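Local coordinates for member of DUF4221 family (PDB 3S9J), which is of unknown function but folds as a six-bladed beta-propeller and is probably made as a lipoprotein, at residues 198-202 and 214-218; 263-269 and 281-287; 300-306 and 318-324. All coordinates share one frame. Where two conformers were deposited one is given. Numbering follows the deposited sequence.

Contact 1: residues 198-202 and 214-218; sequences GYGFS and CGFFG. With FMT (formic acid), chain F.
Segments 198-202 and 214-218 pair antiparallel. S202 and G215 form a hydrogen-bonded pair, CA atoms 5.3 Å apart: S202 N gives to G215 O at 3.0 Å, and G215 N to S202 O at 2.8 Å. F201 and F216 follow as a non-hydrogen-bonded pair, CA to CA 4.0 Å. F217 N reaches G200 O at 3.0 Å, with F217 at phi/psi -55/-36. The segments include the start of strand 201-206 and the end of 211-216, the first two strands of a four-stranded propeller blade. F201 (chi1 p) and F216 (chi1 m) share one face; F201 CB lies 4.0 Å from the F216 ring centroid, a CH-pi contact. C214 SG makes an oblique sulfur-aromatic contact, 5.0 Å from the F201 ring centroid. F217 lays its ring over G200, where a CB would clash with F217 CE2. Water 1 links G198 O (3.0 Å), G200 O (2.8 Å) and G218 N (2.9 Å). Formic acid, probably from crystallisation, accepts from G198 N at O1 and G200 N at O2, both 2.9 Å.

Contact 2: residues 263-269 and 281-287; sequences ENPRYWH and RFAEMPY
Strands 266-269 and 281-284 run antiparallel, axes at 140°, 4.5 Å apart at closest. R266 and E284 are a hydrogen-bonded pair: E284 N to R266 O is 2.7 Å, R266 N to E284 O weak at 3.3 Å. Y267 and A283 form the next, non-hydrogen-bonded pair. W268 (phi/psi -133/-120) and H269 lie opposite F282 as a beta bulge: W268 N bonds F282 O at 2.8 Å, F282 N bonds H269 O at 2.9 Å. R266 NE and E284 OE1 form a 3.2 Å salt bridge; E284 also bonds Y328 and forms a salt bridge with K302. The extended R281 (chi1 to chi3 t) lays its guanidinium flat on Y267, CZ 3.9 Å from the ring centroid, an off-centre cation-pi contact, and bonds Y219 O and A236 O. The H269 edge meets the F282 face, a T-shaped pair with centroids 4.9 Å apart; its nitrogens bond Y328 O and N135 N. The pair opens a blade after helix 255-263; strand 304-309 flanks 278-284, and strand 327-334 of the next blade packs on F282 and W268.

Contact 3: residues 300-306 and 318-324; sequences KGKEFSV and ETKFPGK. With FMT (formic acid), chain K.
This contact lies in the hairpin of strands 304-309 and 315-321, the outer half of a four-stranded propeller blade. Strands 304-306 and 318-321 run antiparallel at 154°, with axes 4.5 Å apart at closest. V306 and T319 are a hydrogen-bonded pair, with V306 N to T319 O at 2.9 Å and T319 N to V306 O at 3.0 Å. S305 and K320 are the non-hydrogen-bonded pair between, CA to CA 4.1 Å. F304 and F321 close the ladder: F321 N to F304 O is 2.7 Å, and F304 N to F321 O is weak at 3.4 Å. Beyond the strands, K324 N bonds K300 O at 2.9 Å. G323 lies close to G301; a CB on G323 would clash with G301 O.

F304 (chi1 p) and F321 (chi1 m) have ring planes only 1° apart. They are slid sideways, so the rings barely overlap at 4.8 Å between centroids. F321 CB sits over the F304 ring instead, 3.6 Å from its centroid. V306 CG2 touches F321 CE1 at 3.6 Å. On the other face, S305 OG donates to E318 OE2 at 2.7 Å; S238 also bonds this carboxylate, and R239 forms a salt bridge with it. E303 OE1 and K320 NZ make a long salt bridge of 3.8 Å. Water 6 joins E303 OE2 (2.9 Å) to G323 N (2.8 Å). K300 NZ bonds O1 of a formic acid, probably from crystallisation, at 2.6 Å; Y26 and L345 also bond it. This antiparallel hairpin forms the third and fourth strands of the up-and-down meander that makes a beta-propeller blade.

In the fold
The three contacts follow one another along the chain without overlap. Contact 1 belongs to the sheet of strands 201-206 to 231-235. Contacts 2 and 3 share the next sheet, as the first and second hairpins of one blade. Their centres are about 9 Å apart, and strands 278-284 and 304-309 lie side by side. K302 NZ of contact 3 makes a salt bridge with E284 OE1 of contact 2. Contacts 1 and 2 have centres about 11 Å apart and meet between blades: F217 O accepts a probable hydrogen bond from Y267 N. Contacts 1 and 3 do not touch, with centres about 19 Å apart. Contact 2 thus links two successive blades of the propeller.

Contact 1: residues 198-202 and 214-218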
loop_
_atom_site.group_PDB
_atom_site.type_symbol
_atom_site.label_atom_id
_atom_site.label_comp_id
_atom_site.label_asym_id
_atom_site.label_seq_id
_atom_site.Cartn_x
_atom_site.Cartn_y
_atom_site.Cartn_z
ATOM N N GLY A 198 -3.255 15.156 -0.818
ATOM C CA GLY A 198 -4.516 15.089 -1.569
ATOM C C GLY A 198 -4.406 14.397 -2.919
ATOM O O GLY A 198 -5.408 14.086 -3.543
ATOM N N TYR A 199 -3.176 14.128 -3.371
ATOM C CA TYR A 199 -2.976 13.526 -4.698
ATOM C C TYR A 199 -2.435 12.099 -4.610
ATOM O O TYR A 199 -1.968 11.554 -5.594
ATOM C CB TYR A 199 -2.075 14.393 -5.585
ATOM C CG TYR A 199 -0.688 14.611 -5.068
ATOM C CD1 TYR A 199 -0.409 15.648 -4.193
ATOM C CD2 TYR A 199 0.366 13.790 -5.466
ATOM C CE1 TYR A 199 0.866 15.858 -3.700
ATOM C CE2 TYR A 199 1.651 13.994 -4.968
ATOM C CZ TYR A 199 1.889 15.036 -4.083
ATOM O OH TYR A 199 3.142 15.285 -3.572
ATOM N N GLY A 200 -2.577 11.480 -3.449
ATOM C CA GLY A 200 -2.114 10.129 -3.247
ATOM C C GLY A 200 -2.929 9.110 -4.006
ATOM O O GLY A 200 -4.127 9.323 -4.313
ATOM N N PHE A 201 -2.296 7.973 -4.265
ATOM C CA PHE A 201 -2.995 6.829 -4.826
ATOM C C PHE A 201 -2.408 5.528 -4.343
ATOM O O PHE A 201 -1.235 5.467 -3.979
ATOM C CB PHE A 201 -3.013 6.839 -6.360
ATOM C CG PHE A 201 -1.658 6.683 -7.021
ATOM C CD1 PHE A 201 -0.866 7.789 -7.293
ATOM C CD2 PHE A 201 -1.226 5.439 -7.455
ATOM C CE1 PHE A 201 0.350 7.659 -7.954
ATOM C CE2 PHE A 201 -0.004 5.298 -8.118
ATOM C CZ PHE A 201 0.786 6.397 -8.348
ATOM N N SER A 202 -3.241 4.498 -4.351
ATOM C CA SER A 202 -2.832 3.124 -4.129
ATOM C C SER A 202 -2.843 2.420 -5.470
ATOM O O SER A 202 -3.502 2.856 -6.420
ATOM C CB SER A 202 -3.803 2.465 -3.127
ATOM O OG SER A 202 -3.584 1.059 -2.955
ATOM N N CYS A 214 -4.762 1.572 -10.572
ATOM C CA CYS A 214 -4.456 2.666 -9.659
ATOM C C CYS A 214 -5.755 3.319 -9.189
ATOM O O CYS A 214 -6.645 3.598 -9.998
ATOM C CB CYS A 214 -3.614 3.732 -10.311
ATOM S SG CYS A 214 -2.053 3.104 -10.993
ATOM N N GLY A 215 -5.831 3.555 -7.878
ATOM C CA GLY A 215 -6.979 4.191 -7.238
ATOM C C GLY A 215 -6.542 5.418 -6.452
ATOM O O GLY A 215 -5.994 5.302 -5.360
ATOM N N PHE A 216 -6.784 6.598 -7.026
ATOM C CA PHE A 216 -6.545 7.861 -6.332
ATOM C C PHE A 216 -7.481 7.935 -5.142
ATOM O O PHE A 216 -8.652 7.633 -5.247
ATOM C CB PHE A 216 -6.727 9.092 -7.264
ATOM C CG PHE A 216 -5.546 9.339 -8.142
ATOM C CD1 PHE A 216 -4.485 10.110 -7.695
ATOM C CD2 PHE A 216 -5.460 8.728 -9.377
ATOM C CE1 PHE A 216 -3.375 10.290 -8.470
ATOM C CE2 PHE A 216 -4.346 8.874 -10.154
ATOM C CZ PHE A 216 -3.303 9.680 -9.721
ATOM N N PHE A 217 -6.919 8.269 -3.990
ATOM C CA PHE A 217 -7.694 8.330 -2.760
ATOM C C PHE A 217 -8.902 9.266 -2.901
ATOM O O PHE A 217 -9.970 8.993 -2.356
ATOM C CB PHE A 217 -6.828 8.784 -1.594
ATOM C CG PHE A 217 -5.589 7.930 -1.357
ATOM C CD1 PHE A 217 -5.609 6.549 -1.546
ATOM C CD2 PHE A 217 -4.411 8.520 -0.907
ATOM C CE1 PHE A 217 -4.447 5.772 -1.283
ATOM C CE2 PHE A 217 -3.262 7.757 -0.676
ATOM C CZ PHE A 217 -3.302 6.393 -0.851
ATOM N N GLY A 218 -8.741 10.345 -3.646
ATOM C CA GLY A 218 -9.811 11.342 -3.764
ATOM C C GLY A 218 -10.756 11.174 -4.932
ATOM O O GLY A 218 -11.493 12.101 -5.240
HETATM C C FMT F . -2.949 11.907 0.119
HETATM O O1 FMT F . -2.277 12.820 0.593
HETATM O O2 FMT F . -3.731 12.071 -0.812
HETATM O O HOH W 1 -6.086 11.327 -4.449
#

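Contact 2: residues 263-269 and 281-287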
loop_
_atom_site.group_PDB
_atom_site.type_symbol
_atom_site.label_atom_id
_atom_site.label_comp_id
_atom_site.label_asym_id
_atom_site.label_seq_id
_atom_site.Cartn_x
_atom_site.Cartn_y
_atom_site.Cartn_z
ATOM N N GLU A 263 -9.527 13.098 8.233
ATOM C CA GLU A 263 -10.898 12.851 8.728
ATOM C C GLU A 263 -11.954 12.693 7.617
ATOM O O GLU A 263 -12.905 11.921 7.773
ATOM C CB GLU A 263 -11.323 13.959 9.718
ATOM C CG GLU A 263 -11.706 15.301 9.064
ATOM C CD GLU A 263 -11.843 16.502 10.003
ATOM O OE1 GLU A 263 -11.805 16.374 11.268
ATOM O OE2 GLU A 263 -12.076 17.626 9.458
ATOM N N ASN A 264 -11.775 13.394 6.507
ATOM C CA ASN A 264 -12.759 13.376 5.407
ATOM C C ASN A 264 -12.844 11.994 4.758
ATOM O O ASN A 264 -11.873 11.186 4.816
ATOM C CB ASN A 264 -12.412 14.436 4.382
ATOM C CG ASN A 264 -12.860 15.850 4.808
ATOM O OD1 ASN A 264 -13.670 16.000 5.695
ATOM N ND2 ASN A 264 -12.329 16.869 4.143
ATOM N N PRO A 265 -13.995 11.679 4.143
ATOM C CA PRO A 265 -14.063 10.409 3.422
ATOM C C PRO A 265 -13.083 10.352 2.257
ATOM O O PRO A 265 -12.778 11.376 1.652
ATOM C CB PRO A 265 -15.530 10.368 2.912
ATOM C CG PRO A 265 -15.923 11.798 2.839
ATOM C CD PRO A 265 -15.231 12.475 3.981
ATOM N N ARG A 266 -12.551 9.168 1.973
ATOM C CA ARG A 266 -11.658 8.972 0.842
ATOM C C ARG A 266 -11.480 7.499 0.638
ATOM O O ARG A 266 -11.811 6.685 1.514
ATOM C CB ARG A 266 -10.284 9.601 1.078
ATOM C CG ARG A 266 -9.517 9.065 2.264
ATOM C CD ARG A 266 -8.108 9.664 2.292
ATOM N NE ARG A 266 -7.442 9.468 3.583
ATOM C CZ ARG A 266 -6.292 10.052 3.936
ATOM N NH1 ARG A 266 -5.654 10.869 3.108
ATOM N NH2 ARG A 266 -5.781 9.835 5.145
ATOM N N TYR A 267 -10.945 7.151 -0.521
ATOM C CA TYR A 267 -10.594 5.771 -0.789
ATOM C C TYR A 267 -9.190 5.510 -0.234
ATOM O O TYR A 267 -8.418 6.442 0.055
ATOM C CB TYR A 267 -10.728 5.445 -2.294
ATOM C CG TYR A 267 -12.179 5.628 -2.671
ATOM C CD1 TYR A 267 -13.096 4.624 -2.404
ATOM C CD2 TYR A 267 -12.652 6.843 -3.115
ATOM C CE1 TYR A 267 -14.451 4.801 -2.634
ATOM C CE2 TYR A 267 -14.022 7.027 -3.364
ATOM C CZ TYR A 267 -14.903 6.007 -3.108
ATOM O OH TYR A 267 -16.255 6.185 -3.332
ATOM N N TRP A 268 -8.880 4.223 -0.062
ATOM C CA TRP A 268 -7.555 3.824 0.429
ATOM C C TRP A 268 -7.028 2.696 -0.472
ATOM O O TRP A 268 -6.900 2.934 -1.670
ATOM C CB TRP A 268 -7.548 3.526 1.941
ATOM C CG TRP A 268 -6.183 3.640 2.564
ATOM C CD1 TRP A 268 -5.442 2.638 3.115
ATOM C CD2 TRP A 268 -5.405 4.823 2.683
ATOM N NE1 TRP A 268 -4.254 3.130 3.578
ATOM C CE2 TRP A 268 -4.196 4.469 3.316
ATOM C CE3 TRP A 268 -5.598 6.157 2.297
ATOM C CZ2 TRP A 268 -3.209 5.390 3.595
ATOM C CZ3 TRP A 268 -4.591 7.078 2.583
ATOM C CH2 TRP A 268 -3.411 6.684 3.224
ATOM N N HIS A 269 -6.747 1.494 0.053
ATOM C CA HIS A 269 -6.154 0.443 -0.765
ATOM C C HIS A 269 -6.987 0.100 -1.998
ATOM O O HIS A 269 -8.228 0.039 -1.937
ATOM C CB HIS A 269 -6.035 -0.893 -0.026
ATOM C CG HIS A 269 -5.414 -0.838 1.330
ATOM N ND1 HIS A 269 -4.105 -0.448 1.545
ATOM C CD2 HIS A 269 -5.886 -1.271 2.518
ATOM C CE1 HIS A 269 -3.819 -0.602 2.823
ATOM N NE2 HIS A 269 -4.887 -1.091 3.440
ATOM N N ARG A 281 -11.488 -2.635 -3.041
ATOM C CA ARG A 281 -11.169 -1.240 -2.804
ATOM C C ARG A 281 -11.699 -0.825 -1.435
ATOM O O ARG A 281 -12.894 -0.974 -1.121
ATOM C CB ARG A 281 -11.744 -0.333 -3.897
ATOM C CG ARG A 281 -11.141 1.050 -3.855
ATOM C CD ARG A 281 -11.712 2.010 -4.887
ATOM N NE ARG A 281 -10.853 3.178 -4.996
ATOM C CZ ARG A 281 -11.181 4.335 -5.545
ATOM N NH1 ARG A 281 -12.406 4.537 -6.048
ATOM N NH2 ARG A 281 -10.279 5.306 -5.567
ATOM N N PHE A 282 -10.811 -0.298 -0.611
ATOM C CA PHE A 282 -11.192 0.154 0.723
ATOM C C PHE A 282 -11.662 1.616 0.645
ATOM O O PHE A 282 -11.080 2.420 -0.090
ATOM C CB PHE A 282 -9.990 0.055 1.677
ATOM C CG PHE A 282 -9.663 -1.358 2.133
ATOM C CD1 PHE A 282 -9.284 -2.336 1.218
ATOM C CD2 PHE A 282 -9.719 -1.700 3.467
ATOM C CE1 PHE A 282 -8.985 -3.622 1.645
ATOM C CE2 PHE A 282 -9.431 -2.981 3.903
ATOM C CZ PHE A 282 -9.040 -3.952 2.978
ATOM N N ALA A 283 -12.689 1.956 1.424
ATOM C CA ALA A 283 -13.229 3.321 1.478
ATOM C C ALA A 283 -13.333 3.740 2.935
ATOM O O ALA A 283 -13.811 2.959 3.750
ATOM C CB ALA A 283 -14.601 3.346 0.827
ATOM N N GLU A 284 -12.866 4.947 3.249
ATOM C CA GLU A 284 -12.957 5.495 4.582
ATOM C C GLU A 284 -14.229 6.334 4.678
ATOM O O GLU A 284 -14.460 7.200 3.850
ATOM C CB GLU A 284 -11.738 6.361 4.903
ATOM C CG GLU A 284 -10.406 5.670 4.678
ATOM C CD GLU A 284 -9.193 6.424 5.223
ATOM O OE1 GLU A 284 -9.248 7.657 5.461
ATOM O OE2 GLU A 284 -8.155 5.750 5.435
HETATM N N MSE A 285 -15.023 6.081 5.711
HETATM C CA MSE A 285 -16.255 6.825 5.952
HETATM C C MSE A 285 -15.957 8.178 6.564
HETATM O O MSE A 285 -14.899 8.372 7.173
HETATM C CB MSE A 285 -17.167 6.046 6.875
HETATM C CG MSE A 285 -17.585 4.665 6.339
HETATM SE SE MSE A 285 -18.592 4.715 4.703
HETATM C CE MSE A 285 -17.200 4.329 3.401
ATOM N N PRO A 286 -16.927 9.114 6.475
ATOM C CA PRO A 286 -16.653 10.411 7.061
ATOM C C PRO A 286 -16.461 10.378 8.572
ATOM O O PRO A 286 -17.103 9.573 9.280
ATOM C CB PRO A 286 -17.897 11.243 6.704
ATOM C CG PRO A 286 -18.605 10.499 5.619
ATOM C CD PRO A 286 -18.237 9.050 5.818
ATOM N N TYR A 287 -15.621 11.304 9.047
ATOM C CA TYR A 287 -15.288 11.410 10.453
ATOM C C TYR A 287 -14.912 12.844 10.766
ATOM O O TYR A 287 -14.593 13.647 9.863
ATOM C CB TYR A 287 -14.070 10.507 10.674
ATOM C CG TYR A 287 -13.735 10.099 12.091
ATOM C CD1 TYR A 287 -14.303 8.993 12.645
ATOM C CD2 TYR A 287 -12.798 10.808 12.831
ATOM C CE1 TYR A 287 -13.987 8.592 13.939
ATOM C CE2 TYR A 287 -12.460 10.421 14.113
ATOM C CZ TYR A 287 -13.049 9.295 14.650
ATOM O OH TYR A 287 -12.730 8.860 15.913
HETATM O O HOH W 2 -15.715 14.422 7.611
HETATM O O HOH W 3 -7.483 8.659 7.357
HETATM O O HOH W 4 -8.046 3.819 -3.990
#

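Contact 3: residues 300-306 and 318-324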
loop_
_atom_site.group_PDB
_atom_site.type_symbol
_atom_site.label_atom_id
_atom_site.label_comp_id
_atom_site.label_asym_id
_atom_site.label_seq_id
_atom_site.Cartn_x
_atom_site.Cartn_y
_atom_site.Cartn_z
ATOM N N LYS A 300 -8.647 5.704 15.316
ATOM C CA LYS A 300 -8.950 4.297 15.601
ATOM C C LYS A 300 -10.439 4.045 15.409
ATOM O O LYS A 300 -10.853 2.926 15.159
ATOM C CB LYS A 300 -8.548 3.937 17.028
ATOM C CG LYS A 300 -7.115 4.278 17.404
ATOM C CD LYS A 300 -6.105 3.803 16.428
ATOM C CE LYS A 300 -4.705 4.085 16.982
ATOM N NZ LYS A 300 -3.718 3.568 16.078
ATOM N N GLY A 301 -11.266 5.093 15.529
ATOM C CA GLY A 301 -12.703 4.933 15.367
ATOM C C GLY A 301 -13.261 5.137 13.968
ATOM O O GLY A 301 -14.475 5.045 13.784
ATOM N N LYS A 302 -12.401 5.377 12.978
ATOM C CA LYS A 302 -12.895 5.665 11.629
ATOM C C LYS A 302 -13.513 4.411 11.008
ATOM O O LYS A 302 -12.921 3.353 11.014
ATOM C CB LYS A 302 -11.801 6.273 10.735
ATOM C CG LYS A 302 -12.395 7.022 9.516
ATOM C CD LYS A 302 -11.303 7.781 8.754
ATOM C CE LYS A 302 -11.926 8.739 7.722
ATOM N NZ LYS A 302 -10.938 9.385 6.757
ATOM N N GLU A 303 -14.740 4.527 10.538
ATOM C CA GLU A 303 -15.392 3.402 9.886
ATOM C C GLU A 303 -14.909 3.281 8.455
ATOM O O GLU A 303 -14.361 4.243 7.885
ATOM C CB GLU A 303 -16.893 3.567 9.949
ATOM C CG GLU A 303 -17.396 3.557 11.386
ATOM C CD GLU A 303 -18.815 4.035 11.530
ATOM O OE1 GLU A 303 -19.202 5.007 10.828
ATOM O OE2 GLU A 303 -19.520 3.441 12.380
ATOM N N PHE A 304 -15.074 2.095 7.894
ATOM C CA PHE A 304 -14.659 1.849 6.513
ATOM C C PHE A 304 -15.508 0.792 5.855
ATOM O O PHE A 304 -16.301 0.092 6.500
ATOM C CB PHE A 304 -13.168 1.470 6.441
ATOM C CG PHE A 304 -12.836 0.149 7.059
ATOM C CD1 PHE A 304 -12.702 0.036 8.449
ATOM C CD2 PHE A 304 -12.607 -0.973 6.266
ATOM C CE1 PHE A 304 -12.382 -1.177 9.051
ATOM C CE2 PHE A 304 -12.299 -2.195 6.855
ATOM C CZ PHE A 304 -12.179 -2.289 8.259
ATOM N N SER A 305 -15.386 0.705 4.539
ATOM C CA SER A 305 -16.000 -0.349 3.797
ATOM C C SER A 305 -14.983 -0.958 2.847
ATOM O O SER A 305 -13.934 -0.380 2.578
ATOM C CB SER A 305 -17.217 0.165 3.011
ATOM O OG SER A 305 -16.835 1.050 1.981
ATOM N N VAL A 306 -15.344 -2.119 2.318
ATOM C CA VAL A 306 -14.597 -2.753 1.240
ATOM C C VAL A 306 -15.532 -3.076 0.103
ATOM O O VAL A 306 -16.524 -3.803 0.275
ATOM C CB VAL A 306 -13.898 -4.028 1.714
ATOM C CG1 VAL A 306 -13.170 -4.687 0.533
ATOM C CG2 VAL A 306 -12.909 -3.697 2.872
ATOM N N GLU A 318 -20.375 -4.707 -1.574
ATOM C CA GLU A 318 -19.682 -3.798 -0.689
ATOM C C GLU A 318 -20.100 -4.076 0.727
ATOM O O GLU A 318 -21.306 -4.139 1.015
ATOM C CB GLU A 318 -19.975 -2.332 -1.063
ATOM C CG GLU A 318 -19.239 -1.321 -0.179
ATOM C CD GLU A 318 -19.430 0.137 -0.577
ATOM O OE1 GLU A 318 -20.175 0.422 -1.548
ATOM O OE2 GLU A 318 -18.802 0.994 0.097
ATOM N N THR A 319 -19.126 -4.212 1.619
ATOM C CA THR A 319 -19.420 -4.521 3.010
ATOM C C THR A 319 -18.855 -3.432 3.910
ATOM O O THR A 319 -17.719 -3.012 3.746
ATOM C CB THR A 319 -18.853 -5.897 3.376
ATOM O OG1 THR A 319 -19.596 -6.899 2.673
ATOM C CG2 THR A 319 -18.916 -6.140 4.876
ATOM N N LYS A 320 -19.658 -2.962 4.857
ATOM C CA LYS A 320 -19.257 -1.885 5.773
ATOM C C LYS A 320 -18.707 -2.516 7.053
ATOM O O LYS A 320 -19.157 -3.576 7.485
ATOM C CB LYS A 320 -20.470 -0.982 6.078
ATOM C CG LYS A 320 -20.159 0.448 6.565
ATOM C CD LYS A 320 -21.325 1.404 6.159
ATOM C CE LYS A 320 -21.715 2.393 7.243
ATOM N NZ LYS A 320 -20.582 3.241 7.709
ATOM N N PHE A 321 -17.701 -1.875 7.627
ATOM C CA PHE A 321 -17.044 -2.354 8.826
ATOM C C PHE A 321 -17.079 -1.297 9.903
ATOM O O PHE A 321 -17.008 -0.092 9.624
ATOM C CB PHE A 321 -15.580 -2.690 8.537
ATOM C CG PHE A 321 -15.398 -3.848 7.597
ATOM C CD1 PHE A 321 -15.511 -3.679 6.229
ATOM C CD2 PHE A 321 -15.079 -5.097 8.077
ATOM C CE1 PHE A 321 -15.349 -4.731 5.366
ATOM C CE2 PHE A 321 -14.907 -6.152 7.199
ATOM C CZ PHE A 321 -15.045 -5.956 5.845
ATOM N N PRO A 322 -17.164 -1.743 11.164
ATOM C CA PRO A 322 -17.157 -0.785 12.268
ATOM C C PRO A 322 -15.792 -0.214 12.548
ATOM O O PRO A 322 -14.778 -0.778 12.127
ATOM C CB PRO A 322 -17.639 -1.631 13.455
ATOM C CG PRO A 322 -17.122 -3.007 13.123
ATOM C CD PRO A 322 -17.279 -3.136 11.635
ATOM N N GLY A 323 -15.746 0.901 13.262
ATOM C CA GLY A 323 -14.486 1.394 13.806
ATOM C C GLY A 323 -14.106 0.623 15.075
ATOM O O GLY A 323 -14.871 -0.227 15.528
ATOM N N LYS A 324 -12.950 0.968 15.641
ATOM C CA LYS A 324 -12.469 0.475 16.936
ATOM C C LYS A 324 -12.279 -1.046 16.963
ATOM O O LYS A 324 -12.357 -1.669 18.009
ATOM C CB LYS A 324 -13.374 0.950 18.088
ATOM C CG LYS A 324 -13.199 2.441 18.415
ATOM C CD LYS A 324 -13.920 2.823 19.682
ATOM C CE LYS A 324 -15.409 2.523 19.554
ATOM N NZ LYS A 324 -16.091 3.472 18.591
HETATM C C FMT K . -3.171 0.307 16.778
HETATM O O1 FMT K . -4.192 1.040 16.636
HETATM O O2 FMT K . -2.004 0.713 16.672
HETATM O O HOH W 5 -16.296 4.615 15.572
HETATM O O HOH W 6 -18.088 1.907 14.435
#